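Local coordinates for protein alpha-glucosidase (Bacteroides thetaiotaomicron, PDB 5XFM) that hydrolyses terminal sugars from glycosides as a calcium-containing family 97 glycoside hydrolase with beta-L-arabinopyranosidase and alpha-galactosidase activity, at residues L392-K398 and D425-M429; W301-Q305 and N495-R500; R95-C101 and V113-D119. The protein carries 1 engineered substitution. Residue numbers count along the deposited sequence, not the author numbering.

Contact 1. Residues L392-K398 and D425-M429; sequences LQSLGVK and DHGLM
Leu428 (m, t) lies over the Val397 carbonyl, CD2 3.2 Å from Val397 O, and meets Leu392, its CD1 3.5 Å from Leu392 CD2, the apolar pair of the contact. Each segment carries a helix C-terminus closed by a Schellman motif with a positive-phi glycine as C-prime residue: Gly396 (91/20), with Val397 N to Leu392 O at 3.0 Å, and Gly427 (60/35). Such paired exits illustrate how a (beta/alpha)8-type barrel, the fold of this clan, turns successive helices into neighbouring parallel strands, here 399-403 and 429-432. CA atoms are nearest at Gln393-His426 (5.9 Å) and Lys398-Leu428 (5.3 Å); strand pairing begins where Met429 N donates to Lys398 O (3.2 Å, 168°). One water bridges Lys398 O (2.9 Å) and Gly427 O (2.8 Å); another donates to Val397 O at 2.5 Å and weakly to His426 O at 3.4 Å. Extended Gln393 (t, t) brings OE1 to 3.6 Å from CD2 at the edge of the His426 ring, whose ND1 is hydrogen-bonded to Asp422 O.

Contact 2. Residues W301-Q305 and N495-R500; sequences WILWQ and NKRLNR
Three residues, Leu303, Arg500 and Trp304, account for most of the surface buried where the end of a short helix meets a largely irregular segment with a short, weakly bonded strand at 497-498, and they show how an arginine can be spread over an indole. Helix 300-304 leaves helical backbone angles at Gln305, which has positive phi (57/-157) and whose NE2 returns to Ile302 O at 2.7 Å. The segments come nearest at Leu303-Asn499 (CA atoms 5.4 Å apart) and Trp304-Arg500 (4.8 Å). Trp304 (chi1 m, chi2 11°) offers one face to Arg500, whose chain is extended, t throughout chi1 to chi3. Arg500 CG sits 3.5 Å above the centroid of the five-membered ring of Trp304 in a CH-pi contact. The guanidinium then lies flat on the indole, planes at 9°, with CZ 3.5 Å from Trp304 CE3 and 4.0 Å from the six-membered centroid: an off-centre cation-pi stack. Arg500 NH2 also forms a salt bridge with Asp313. Leu303 (m, t) packs on Asn495 and Leu498, CD1 3.6 Å from Asn495 ND2 and CD2 4.1 Å from CG of Leu498, the centre of an inverse gamma turn. Asn495 OD1 is hydrogen-bonded to Asn535 ND2. Polar linkage across the segments runs through water: one joins Trp304 NE1 (2.9 Å), Asn495 ND2 (3.1 Å) and Arg500 O (2.8 Å); a second joins Trp304 O (2.7 Å) and Arg500 NH1 (2.9 Å). The two-stranded 497-498/506-507 sheet thus lies beside the helix following barrel strand 295-299; Tyr317 of helix 311-324 packs edge-to-face with Trp304, and helix 458-462 touches Ile302 and, through the calcium ligand Glu458, Trp301.

Contact 3. Residues R95-C101 and V113-D119; sequences RANELTC and VIFRVSD
Backbone donors and acceptors are matched in pairs along this antiparallel register. Asn97 and Val117 exchange two bonds, N to O 2.9 Å each way; Leu99 N reaches Phe115 O at 2.8 Å and Phe115 N returns to Leu99 O at 2.9 Å; Cys101 N meets Val113 O at 2.8 Å and Val113 N meets Cys101 O at 2.9 Å. The intervening non-hydrogen-bonded pairs Glu98-Arg116 and Thr100-Ile114 bond outward to strands 69-83 and 121-128. This is the beta hairpin 91-104/110-117 of the mutarotase-related N-terminal domain; segments 95-101 and 113-117 approach to 4.5 Å, 160° between directions. Glu98 (t, t) and Arg116 (m, t, t) bring their charges together: OE1 accepts NE at 3.0 Å in a salt bridge, NH2 weakly at 3.4 Å, and a water at 2.6 Å. Oppositely, Leu99, Phe115 and Val117 pack on strand 26-31, with Cys101 SG 4.1 Å from Phe115 CE1. Asn97 OD1 accepts Arg95 NH1 (3.0 Å); its ND2 bonds Lys20 O. Beyond Asn97-Val117, water links Arg95 O (2.6 Å) to Asp119 N (2.9 Å); Asp119 OD1 accepts Asp23 N.

Comparing the three shows how the means of cohesion follows position in the fold. Contact 3, in the N-terminal domain, is continuous sheet: direct backbone bonds at alternate pairs, one largely apolar, mostly buried face and one more open face with a charged pair. Contacts 1 and 2 both belong to the catalytic barrel, with contact 1 nested in the chain loop that contact 2 closes, yet their nearest atoms are about 16 Å apart. Both have bridging waters, but contact 1 adds a single direct bond at the start of strand pairing, whereas contact 2 has no direct hydrogen bond and an arginine-tryptophan stack instead. Contacts 2 and 3, about 49 Å apart between centres, lie on opposite sides of the chain's centre. All three are partly buried.

Contact 1. Residues L392-K398 and D425-M429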
loop_
_atom_site.group_PDB
_atom_site.type_symbol
_atom_site.label_atom_id
_atom_site.label_comp_id
_atom_site.label_asym_id
_atom_site.label_seq_id
_atom_site.Cartn_x
_atom_site.Cartn_y
_atom_site.Cartn_z
ATOM N N LEU A 392 8.503 -8.947 25.382
ATOM C CA LEU A 392 8.943 -7.825 24.549
ATOM C C LEU A 392 8.797 -6.505 25.279
ATOM O O LEU A 392 9.744 -5.718 25.340
ATOM C CB LEU A 392 8.156 -7.750 23.229
ATOM C CG LEU A 392 8.494 -8.601 21.991
ATOM C CD1 LEU A 392 8.697 -10.036 22.315
ATOM C CD2 LEU A 392 7.417 -8.495 20.938
ATOM N N GLN A 393 7.616 -6.288 25.857
ATOM C CA GLN A 393 7.315 -5.041 26.539
ATOM C C GLN A 393 8.159 -4.848 27.787
ATOM O O GLN A 393 8.628 -3.742 28.067
ATOM C CB GLN A 393 5.841 -4.999 26.925
ATOM C CG GLN A 393 5.388 -3.662 27.458
ATOM C CD GLN A 393 3.936 -3.682 27.860
ATOM O OE1 GLN A 393 3.392 -4.735 28.193
ATOM N NE2 GLN A 393 3.290 -2.525 27.810
ATOM N N SER A 394 8.348 -5.926 28.536
ATOM C CA SER A 394 9.214 -5.888 29.707
ATOM C C SER A 394 10.648 -5.512 29.309
ATOM O O SER A 394 11.353 -4.840 30.064
ATOM C CB SER A 394 9.185 -7.235 30.437
ATOM O OG SER A 394 10.000 -8.191 29.782
ATOM N N LEU A 395 11.079 -5.934 28.123
ATOM C CA LEU A 395 12.391 -5.522 27.632
ATOM C C LEU A 395 12.392 -4.092 27.104
ATOM O O LEU A 395 13.422 -3.425 27.096
ATOM C CB LEU A 395 12.883 -6.466 26.532
ATOM C CG LEU A 395 13.432 -7.820 26.974
ATOM C CD1 LEU A 395 14.401 -8.342 25.927
ATOM C CD2 LEU A 395 14.114 -7.697 28.327
ATOM N N GLY A 396 11.239 -3.615 26.656
ATOM C CA GLY A 396 11.180 -2.292 26.067
ATOM C C GLY A 396 11.398 -2.295 24.561
ATOM O O GLY A 396 11.749 -1.269 23.979
ATOM N N VAL A 397 11.212 -3.449 23.927
ATOM C CA VAL A 397 11.226 -3.517 22.469
ATOM C C VAL A 397 10.035 -2.697 21.990
ATOM O O VAL A 397 8.970 -2.737 22.603
ATOM C CB VAL A 397 11.149 -4.975 21.941
ATOM C CG1 VAL A 397 11.090 -5.006 20.415
ATOM C CG2 VAL A 397 12.341 -5.791 22.443
ATOM N N LYS A 398 10.233 -1.931 20.923
ATOM C CA LYS A 398 9.247 -0.966 20.462
ATOM C C LYS A 398 8.464 -1.386 19.224
ATOM O O LYS A 398 7.489 -0.730 18.860
ATOM C CB LYS A 398 9.931 0.374 20.188
ATOM C CG LYS A 398 10.480 1.053 21.428
ATOM C CD LYS A 398 9.393 1.148 22.489
ATOM C CE LYS A 398 9.561 2.375 23.355
ATOM N NZ LYS A 398 8.308 2.676 24.104
ATOM N N ASP A 425 -1.960 -3.771 22.922
ATOM C CA ASP A 425 -2.060 -3.981 24.367
ATOM C C ASP A 425 -0.672 -3.990 25.021
ATOM O O ASP A 425 -0.534 -3.680 26.203
ATOM C CB ASP A 425 -2.796 -5.281 24.684
ATOM C CG ASP A 425 -4.290 -5.184 24.416
ATOM O OD1 ASP A 425 -4.824 -4.058 24.431
ATOM O OD2 ASP A 425 -4.931 -6.236 24.199
ATOM N N HIS A 426 0.359 -4.341 24.254
ATOM C CA HIS A 426 1.709 -4.335 24.816
ATOM C C HIS A 426 2.602 -3.234 24.255
ATOM O O HIS A 426 3.823 -3.354 24.277
ATOM C CB HIS A 426 2.356 -5.694 24.599
ATOM C CG HIS A 426 1.600 -6.811 25.243
ATOM N ND1 HIS A 426 0.580 -7.484 24.604
ATOM C CD2 HIS A 426 1.696 -7.355 26.478
ATOM C CE1 HIS A 426 0.090 -8.405 25.413
ATOM N NE2 HIS A 426 0.751 -8.348 26.556
ATOM N N GLY A 427 1.978 -2.163 23.771
ATOM C CA GLY A 427 2.687 -0.994 23.278
ATOM C C GLY A 427 3.632 -1.255 22.124
ATOM O O GLY A 427 4.674 -0.605 22.004
ATOM N N LEU A 428 3.265 -2.181 21.249
ATOM C CA LEU A 428 4.143 -2.527 20.133
ATOM C C LEU A 428 3.609 -2.053 18.789
ATOM O O LEU A 428 2.432 -2.241 18.474
ATOM C CB LEU A 428 4.361 -4.034 20.084
ATOM C CG LEU A 428 5.142 -4.630 21.253
ATOM C CD1 LEU A 428 4.892 -6.119 21.337
ATOM C CD2 LEU A 428 6.618 -4.333 21.088
ATOM N N MET A 429 4.479 -1.426 18.006
ATOM C CA MET A 429 4.174 -1.160 16.610
ATOM C C MET A 429 4.345 -2.439 15.794
ATOM O O MET A 429 5.120 -3.326 16.165
ATOM C CB MET A 429 5.062 -0.044 16.057
ATOM C CG MET A 429 4.863 1.281 16.725
ATOM S SD MET A 429 5.985 2.561 16.129
ATOM C CE MET A 429 7.426 2.187 17.137
HETATM O O HOH W 1 7.149 -2.625 24.291
HETATM O O HOH W 2 6.094 1.302 20.453
#

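Contact 2. Residues W301-Q305 and N495-R500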
loop_
_atom_site.group_PDB
_atom_site.type_symbol
_atom_site.label_atom_id
_atom_site.label_comp_id
_atom_site.label_asym_id
_atom_site.label_seq_id
_atom_site.Cartn_x
_atom_site.Cartn_y
_atom_site.Cartn_z
ATOM N N TRP A 301 20.217 -7.206 7.719
ATOM C CA TRP A 301 19.930 -8.343 6.846
ATOM C C TRP A 301 19.807 -7.991 5.359
ATOM O O TRP A 301 20.083 -8.825 4.516
ATOM C CB TRP A 301 18.650 -9.057 7.295
ATOM C CG TRP A 301 18.300 -10.216 6.411
ATOM C CD1 TRP A 301 18.706 -11.514 6.548
ATOM C CD2 TRP A 301 17.493 -10.172 5.229
ATOM N NE1 TRP A 301 18.192 -12.282 5.529
ATOM C CE2 TRP A 301 17.446 -11.480 4.705
ATOM C CE3 TRP A 301 16.807 -9.151 4.562
ATOM C CZ2 TRP A 301 16.733 -11.794 3.547
ATOM C CZ3 TRP A 301 16.101 -9.466 3.415
ATOM C CH2 TRP A 301 16.069 -10.776 2.921
ATOM N N ILE A 302 19.336 -6.798 5.019
ATOM C CA ILE A 302 19.108 -6.505 3.601
ATOM C C ILE A 302 20.405 -6.640 2.774
ATOM O O ILE A 302 20.419 -7.311 1.741
ATOM C CB ILE A 302 18.465 -5.105 3.392
ATOM C CG1 ILE A 302 18.291 -4.815 1.902
ATOM C CG2 ILE A 302 19.257 -3.996 4.075
ATOM C CD1 ILE A 302 17.445 -5.834 1.183
ATOM N N LEU A 303 21.503 -6.070 3.260
ATOM C CA LEU A 303 22.765 -6.120 2.526
ATOM C C LEU A 303 23.762 -7.156 3.050
ATOM O O LEU A 303 24.615 -7.627 2.296
ATOM C CB LEU A 303 23.421 -4.737 2.537
ATOM C CG LEU A 303 22.847 -3.752 1.521
ATOM C CD1 LEU A 303 23.506 -2.393 1.658
ATOM C CD2 LEU A 303 23.043 -4.302 0.121
ATOM N N TRP A 304 23.669 -7.499 4.333
ATOM C CA TRP A 304 24.613 -8.435 4.936
ATOM C C TRP A 304 23.992 -9.822 5.150
ATOM O O TRP A 304 24.686 -10.781 5.487
ATOM C CB TRP A 304 25.147 -7.869 6.252
ATOM C CG TRP A 304 26.009 -6.643 6.083
ATOM C CD1 TRP A 304 26.170 -5.898 4.947
ATOM C CD2 TRP A 304 26.827 -6.024 7.086
ATOM N NE1 TRP A 304 27.035 -4.856 5.182
ATOM C CE2 TRP A 304 27.453 -4.911 6.489
ATOM C CE3 TRP A 304 27.090 -6.302 8.432
ATOM C CZ2 TRP A 304 28.328 -4.080 7.189
ATOM C CZ3 TRP A 304 27.955 -5.473 9.127
ATOM C CH2 TRP A 304 28.567 -4.377 8.503
ATOM N N GLN A 305 22.682 -9.905 4.955
ATOM C CA GLN A 305 21.926 -11.163 4.946
ATOM C C GLN A 305 22.067 -11.999 6.220
ATOM O O GLN A 305 22.387 -11.469 7.288
ATOM C CB GLN A 305 22.320 -11.993 3.723
ATOM C CG GLN A 305 22.013 -11.298 2.396
ATOM C CD GLN A 305 20.529 -11.231 2.090
ATOM O OE1 GLN A 305 19.837 -12.248 2.106
ATOM N NE2 GLN A 305 20.029 -10.026 1.808
ATOM N N ASN A 495 25.080 1.535 -1.479
ATOM C CA ASN A 495 26.042 0.568 -2.003
ATOM C C ASN A 495 25.968 0.480 -3.529
ATOM O O ASN A 495 24.889 0.598 -4.107
ATOM C CB ASN A 495 25.788 -0.813 -1.391
ATOM C CG ASN A 495 26.638 -1.080 -0.161
ATOM O OD1 ASN A 495 27.084 -0.157 0.520
ATOM N ND2 ASN A 495 26.827 -2.353 0.153
ATOM N N LYS A 496 27.109 0.274 -4.182
ATOM C CA LYS A 496 27.119 0.073 -5.629
ATOM C C LYS A 496 26.986 -1.399 -5.954
ATOM O O LYS A 496 26.458 -1.777 -7.000
ATOM C CB LYS A 496 28.392 0.618 -6.262
ATOM C CG LYS A 496 28.566 2.113 -6.180
ATOM C CD LYS A 496 29.989 2.485 -6.561
ATOM C CE LYS A 496 30.240 3.967 -6.388
ATOM N NZ LYS A 496 29.607 4.724 -7.505
ATOM N N ARG A 497 27.487 -2.233 -5.052
ATOM C CA ARG A 497 27.370 -3.666 -5.216
ATOM C C ARG A 497 26.633 -4.244 -4.019
ATOM O O ARG A 497 26.992 -3.982 -2.864
ATOM C CB ARG A 497 28.749 -4.307 -5.376
ATOM C CG ARG A 497 29.496 -3.834 -6.612
ATOM C CD ARG A 497 28.758 -4.205 -7.890
ATOM N NE ARG A 497 28.611 -5.650 -8.044
ATOM C CZ ARG A 497 29.556 -6.444 -8.536
ATOM N NH1 ARG A 497 30.724 -5.933 -8.912
ATOM N NH2 ARG A 497 29.337 -7.749 -8.651
ATOM N N LEU A 498 25.616 -5.050 -4.297
ATOM C CA LEU A 498 24.666 -5.434 -3.259
ATOM C C LEU A 498 25.094 -6.675 -2.505
ATOM O O LEU A 498 24.428 -7.715 -2.564
ATOM C CB LEU A 498 23.264 -5.626 -3.848
ATOM C CG LEU A 498 22.401 -4.362 -3.914
ATOM C CD1 LEU A 498 23.152 -3.175 -4.500
ATOM C CD2 LEU A 498 21.094 -4.612 -4.676
ATOM N N ASN A 499 26.218 -6.547 -1.805
ATOM C CA ASN A 499 26.694 -7.555 -0.863
ATOM C C ASN A 499 27.404 -6.856 0.300
ATOM O O ASN A 499 27.478 -5.627 0.333
ATOM C CB ASN A 499 27.607 -8.569 -1.562
ATOM C CG ASN A 499 28.979 -8.008 -1.902
ATOM O OD1 ASN A 499 29.203 -6.798 -1.887
ATOM N ND2 ASN A 499 29.895 -8.897 -2.263
ATOM N N ARG A 500 27.913 -7.625 1.258
ATOM C CA ARG A 500 28.464 -7.036 2.479
ATOM C C ARG A 500 29.700 -6.158 2.253
ATOM O O ARG A 500 29.814 -5.085 2.847
ATOM C CB ARG A 500 28.792 -8.128 3.494
ATOM C CG ARG A 500 29.360 -7.596 4.797
ATOM C CD ARG A 500 29.203 -8.609 5.915
ATOM N NE ARG A 500 29.842 -8.164 7.148
ATOM C CZ ARG A 500 29.602 -8.700 8.341
ATOM N NH1 ARG A 500 28.725 -9.693 8.454
ATOM N NH2 ARG A 500 30.228 -8.239 9.419
HETATM O O HOH W 3 27.831 -3.165 2.937
HETATM O O HOH W 4 27.017 -11.247 6.708
#

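Contact 3. Residues R95-C101 and V113-D119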
loop_
_atom_site.group_PDB
_atom_site.type_symbol
_atom_site.label_atom_id
_atom_site.label_comp_id
_atom_site.label_asym_id
_atom_site.label_seq_id
_atom_site.Cartn_x
_atom_site.Cartn_y
_atom_site.Cartn_z
ATOM N N ARG A 95 -15.537 15.580 1.870
ATOM C CA ARG A 95 -16.787 16.123 1.351
ATOM C C ARG A 95 -17.298 15.197 0.260
ATOM O O ARG A 95 -16.649 15.031 -0.771
ATOM C CB ARG A 95 -16.563 17.540 0.813
ATOM C CG ARG A 95 -17.743 18.206 0.122
ATOM C CD ARG A 95 -19.007 18.299 0.966
ATOM N NE ARG A 95 -20.098 18.907 0.201
ATOM C CZ ARG A 95 -21.033 18.228 -0.458
ATOM N NH1 ARG A 95 -21.039 16.906 -0.430
ATOM N NH2 ARG A 95 -21.972 18.873 -1.140
ATOM N N ALA A 96 -18.456 14.587 0.491
ATOM C CA ALA A 96 -18.993 13.627 -0.468
ATOM C C ALA A 96 -20.514 13.587 -0.455
ATOM O O ALA A 96 -21.151 14.031 0.502
ATOM C CB ALA A 96 -18.441 12.245 -0.188
ATOM N N ASN A 97 -21.098 13.056 -1.522
ATOM C CA ASN A 97 -22.533 12.808 -1.541
ATOM C C ASN A 97 -22.824 11.321 -1.451
ATOM O O ASN A 97 -22.199 10.515 -2.134
ATOM C CB ASN A 97 -23.181 13.415 -2.788
ATOM C CG ASN A 97 -23.201 14.931 -2.753
ATOM O OD1 ASN A 97 -23.370 15.534 -1.694
ATOM N ND2 ASN A 97 -23.023 15.555 -3.911
ATOM N N GLU A 98 -23.773 10.970 -0.594
ATOM C CA GLU A 98 -24.090 9.580 -0.303
ATOM C C GLU A 98 -25.454 9.160 -0.836
ATOM O O GLU A 98 -26.478 9.769 -0.517
ATOM C CB GLU A 98 -24.039 9.332 1.201
ATOM C CG GLU A 98 -24.228 7.881 1.583
ATOM C CD GLU A 98 -24.373 7.694 3.082
ATOM O OE1 GLU A 98 -23.425 7.177 3.707
ATOM O OE2 GLU A 98 -25.428 8.080 3.633
ATOM N N LEU A 99 -25.450 8.123 -1.662
ATOM C CA LEU A 99 -26.671 7.528 -2.183
ATOM C C LEU A 99 -26.919 6.173 -1.536
ATOM O O LEU A 99 -26.093 5.280 -1.640
ATOM C CB LEU A 99 -26.587 7.367 -3.699
ATOM C CG LEU A 99 -27.741 6.586 -4.329
ATOM C CD1 LEU A 99 -29.063 7.321 -4.113
ATOM C CD2 LEU A 99 -27.486 6.332 -5.805
ATOM N N THR A 100 -28.054 6.017 -0.867
ATOM C CA THR A 100 -28.427 4.727 -0.309
ATOM C C THR A 100 -29.547 4.113 -1.130
ATOM O O THR A 100 -30.618 4.693 -1.269
ATOM C CB THR A 100 -28.870 4.828 1.168
ATOM O OG1 THR A 100 -27.827 5.425 1.951
ATOM C CG2 THR A 100 -29.172 3.437 1.720
ATOM N N CYS A 101 -29.272 2.951 -1.701
ATOM C CA CYS A 101 -30.240 2.224 -2.509
ATOM C C CYS A 101 -30.781 1.004 -1.769
ATOM O O CYS A 101 -30.018 0.201 -1.222
ATOM C CB CYS A 101 -29.605 1.801 -3.836
ATOM S SG CYS A 101 -29.108 3.202 -4.868
ATOM N N VAL A 113 -27.368 -0.990 -0.916
ATOM C CA VAL A 113 -26.109 -0.584 -1.553
ATOM C C VAL A 113 -25.861 0.899 -1.299
ATOM O O VAL A 113 -26.717 1.729 -1.572
ATOM C CB VAL A 113 -26.105 -0.843 -3.085
ATOM C CG1 VAL A 113 -24.713 -0.615 -3.670
ATOM C CG2 VAL A 113 -26.581 -2.242 -3.398
ATOM N N ILE A 114 -24.689 1.227 -0.768
ATOM C CA ILE A 114 -24.360 2.606 -0.415
ATOM C C ILE A 114 -23.187 3.121 -1.226
ATOM O O ILE A 114 -22.117 2.506 -1.230
ATOM C CB ILE A 114 -24.009 2.752 1.084
ATOM C CG1 ILE A 114 -25.208 2.401 1.959
ATOM C CG2 ILE A 114 -23.561 4.176 1.388
ATOM C CD1 ILE A 114 -25.338 0.945 2.264
ATOM N N PHE A 115 -23.396 4.264 -1.875
ATOM C CA PHE A 115 -22.364 4.958 -2.643
ATOM C C PHE A 115 -21.954 6.260 -1.967
ATOM O O PHE A 115 -22.800 7.076 -1.628
ATOM C CB PHE A 115 -22.857 5.275 -4.060
ATOM C CG PHE A 115 -23.323 4.074 -4.838
ATOM C CD1 PHE A 115 -24.625 3.615 -4.723
ATOM C CD2 PHE A 115 -22.455 3.412 -5.697
ATOM C CE1 PHE A 115 -25.057 2.518 -5.449
ATOM C CE2 PHE A 115 -22.879 2.309 -6.427
ATOM C CZ PHE A 115 -24.181 1.861 -6.303
ATOM N N ARG A 116 -20.660 6.442 -1.739
ATOM C CA ARG A 116 -20.135 7.725 -1.284
ATOM C C ARG A 116 -19.229 8.298 -2.355
ATOM O O ARG A 116 -18.188 7.727 -2.676
ATOM C CB ARG A 116 -19.391 7.571 0.039
ATOM C CG ARG A 116 -20.305 7.231 1.199
ATOM C CD ARG A 116 -19.534 6.913 2.466
ATOM N NE ARG A 116 -20.449 6.576 3.551
ATOM C CZ ARG A 116 -20.066 6.126 4.742
ATOM N NH1 ARG A 116 -18.778 5.939 5.002
ATOM N NH2 ARG A 116 -20.977 5.845 5.665
ATOM N N VAL A 117 -19.637 9.421 -2.923
ATOM C CA VAL A 117 -18.902 10.008 -4.026
ATOM C C VAL A 117 -18.313 11.356 -3.646
ATOM O O VAL A 117 -19.044 12.328 -3.454
ATOM C CB VAL A 117 -19.794 10.169 -5.271
ATOM C CG1 VAL A 117 -18.954 10.570 -6.472
ATOM C CG2 VAL A 117 -20.532 8.871 -5.559
ATOM N N SER A 118 -16.990 11.406 -3.522
ATOM C CA SER A 118 -16.285 12.673 -3.363
ATOM C C SER A 118 -15.905 13.165 -4.760
ATOM O O SER A 118 -16.353 12.587 -5.756
ATOM C CB SER A 118 -15.060 12.521 -2.457
ATOM O OG SER A 118 -14.135 11.578 -2.967
ATOM N N ASP A 119 -15.109 14.230 -4.848
ATOM C CA ASP A 119 -14.804 14.841 -6.150
ATOM C C ASP A 119 -14.207 13.870 -7.164
ATOM O O ASP A 119 -14.522 13.937 -8.353
ATOM C CB ASP A 119 -13.847 16.022 -5.986
ATOM C CG ASP A 119 -14.542 17.281 -5.511
ATOM O OD1 ASP A 119 -15.753 17.452 -5.791
ATOM O OD2 ASP A 119 -13.859 18.111 -4.871
HETATM O O HOH W 5 -14.672 15.629 -2.381
HETATM O O HOH W 6 -24.390 5.602 5.522
#